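PDB 2IRU: multifunctional non-homologous end joining DNA repair protein LigD from Mycobacterium tuberculosis, which probably joins with Ku to repair DNA double-strand breaks by non-homologous end joining, its N-terminal polymerase domain, the part in this crystal, filling gaps before ligation. Local coordinates for residues A[115-120]-A[238-243]. Numbering follows the deposited sequence.
Sequences VPQWRF and KTTIAP
Val115 and Thr240 form an antiparallel hydrogen-bonded pair that adds strand 240-241 to the edge of strand 112-115: Val115 N donates to Thr240 O at 2.8 Å (163° at the hydrogen), and Thr240 N returns a bond to Val115 O at 2.9 Å. Their side chains lie on the same face of the sheet, where Val115 CG2 approaches Ala242 CB at 4.2 Å. Beyond the pair, Pro116 turns the chain out of the strand, and its ring atom CB lies 3.4 Å from Lys238 O. Thr239 OG1, anti to its backbone N (chi1 -174°), is brought 3.0 Å from Val115 N, but the angle is too poor for a hydrogen bond.

The bent side chain of Gln117 (chi2 -48°) crosses that of Thr240 at about a right angle, with NE2 3.7 Å from Thr240 CB. Gln117 NE2 donates to waters 1 and 2; water 1 donates to Thr240 O, and water 2 donates to Thr240 OG1 at 2.9 Å and weakly to Lys238 O. Arg136 holds Gln117 OE1, while Gln233 bonds Thr240 OG1.

Strand pairing and water bridges thus hold Thr240, and the polar network running from Arg136 through Gln117 and water 2 to Thr240 and Gln233 lies beside Thr239, which probably binds the polymerase substrate, as probably do Gln233 itself and His114, whose side chain touches Thr239.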
# COMPACT_ATOMS: atom_id res chain seq x y z
N VAL A 115 0.87 -1.25 -4.95
CA VAL A 115 0.24 -2.41 -5.60
C VAL A 115 -1.29 -2.21 -5.70
O VAL A 115 -1.91 -1.49 -4.87
CB VAL A 115 0.52 -3.76 -4.83
CG1 VAL A 115 2.03 -4.15 -4.92
CG2 VAL A 115 0.03 -3.68 -3.35
N PRO A 116 -1.92 -2.84 -6.72
CA PRO A 116 -3.40 -2.81 -6.77
C PRO A 116 -4.00 -3.90 -5.89
O PRO A 116 -3.26 -4.65 -5.25
CB PRO A 116 -3.68 -3.06 -8.26
CG PRO A 116 -2.55 -4.10 -8.66
CD PRO A 116 -1.31 -3.57 -7.85
N GLN A 117 -5.34 -3.98 -5.87
CA GLN A 117 -6.06 -4.86 -4.94
C GLN A 117 -6.42 -6.21 -5.57
O GLN A 117 -7.11 -7.02 -4.95
CB GLN A 117 -7.34 -4.15 -4.39
CG GLN A 117 -7.04 -2.73 -3.90
CD GLN A 117 -5.80 -2.67 -2.98
OE1 GLN A 117 -5.72 -3.42 -1.98
NE2 GLN A 117 -4.81 -1.80 -3.33
N TRP A 118 -5.94 -6.40 -6.79
CA TRP A 118 -6.06 -7.67 -7.51
C TRP A 118 -4.71 -8.38 -7.63
O TRP A 118 -3.65 -7.75 -7.53
CB TRP A 118 -6.72 -7.48 -8.88
CG TRP A 118 -6.00 -6.49 -9.78
CD1 TRP A 118 -6.32 -5.16 -9.93
CD2 TRP A 118 -4.90 -6.75 -10.66
NE1 TRP A 118 -5.49 -4.58 -10.85
CE2 TRP A 118 -4.61 -5.53 -11.33
CE3 TRP A 118 -4.13 -7.90 -10.98
CZ2 TRP A 118 -3.58 -5.42 -12.27
CZ3 TRP A 118 -3.10 -7.78 -11.91
CH2 TRP A 118 -2.82 -6.53 -12.53
N ARG A 119 -4.78 -9.69 -7.84
CA ARG A 119 -3.58 -10.49 -8.17
C ARG A 119 -3.64 -11.10 -9.56
O ARG A 119 -4.74 -11.41 -10.09
CB ARG A 119 -3.41 -11.62 -7.18
CG ARG A 119 -3.09 -11.17 -5.77
CD ARG A 119 -3.22 -12.33 -4.82
NE ARG A 119 -2.17 -13.31 -4.98
CZ ARG A 119 -1.44 -13.76 -3.96
NH1 ARG A 119 -1.71 -13.33 -2.73
NH2 ARG A 119 -0.48 -14.65 -4.16
N PHE A 120 -2.48 -11.26 -10.18
CA PHE A 120 -2.35 -12.14 -11.35
C PHE A 120 -2.79 -13.57 -11.04
O PHE A 120 -2.58 -14.09 -9.92
CB PHE A 120 -0.91 -12.15 -11.83
CG PHE A 120 -0.48 -10.87 -12.45
CD1 PHE A 120 -0.88 -10.52 -13.74
CD2 PHE A 120 0.35 -10.01 -11.74
CE1 PHE A 120 -0.48 -9.32 -14.31
CE2 PHE A 120 0.77 -8.79 -12.32
CZ PHE A 120 0.38 -8.44 -13.57
N LYS A 238 -5.74 1.46 -10.85
CA LYS A 238 -5.13 2.23 -9.75
C LYS A 238 -4.27 1.39 -8.82
O LYS A 238 -4.48 0.20 -8.68
CB LYS A 238 -6.19 2.95 -8.95
CG LYS A 238 -6.77 4.14 -9.71
CD LYS A 238 -7.89 4.76 -8.93
CE LYS A 238 -8.37 6.08 -9.53
NZ LYS A 238 -8.25 6.08 -11.01
N THR A 239 -3.32 2.03 -8.14
CA THR A 239 -2.39 1.29 -7.31
C THR A 239 -2.29 2.09 -6.00
O THR A 239 -2.54 3.30 -5.99
CB THR A 239 -1.07 1.10 -8.08
OG1 THR A 239 -0.18 0.24 -7.34
CG2 THR A 239 -0.40 2.48 -8.30
N THR A 240 -2.01 1.40 -4.90
CA THR A 240 -2.03 1.98 -3.55
C THR A 240 -0.76 1.54 -2.81
O THR A 240 -0.31 0.37 -2.96
CB THR A 240 -3.31 1.49 -2.78
OG1 THR A 240 -4.47 1.99 -3.48
CG2 THR A 240 -3.30 1.93 -1.35
N ILE A 241 -0.15 2.49 -2.12
CA ILE A 241 1.04 2.22 -1.29
C ILE A 241 0.89 0.91 -0.52
O ILE A 241 -0.14 0.68 0.18
CB ILE A 241 1.33 3.39 -0.32
CG1 ILE A 241 2.71 3.23 0.33
CG2 ILE A 241 0.21 3.56 0.77
CD1 ILE A 241 3.88 3.59 -0.64
N ALA A 242 1.90 0.06 -0.62
CA ALA A 242 1.82 -1.25 0.01
C ALA A 242 2.03 -1.21 1.51
O ALA A 242 2.89 -0.48 1.99
CB ALA A 242 2.79 -2.18 -0.61
N PRO A 243 1.26 -2.03 2.27
CA PRO A 243 1.57 -2.11 3.69
C PRO A 243 3.08 -2.41 3.89
O PRO A 243 3.67 -3.24 3.14
CB PRO A 243 0.73 -3.28 4.18
CG PRO A 243 -0.48 -3.29 3.24
CD PRO A 243 0.12 -2.89 1.89
O HOH W 1 -2.30 -1.81 -1.63
O HOH W 2 -5.16 0.11 -5.56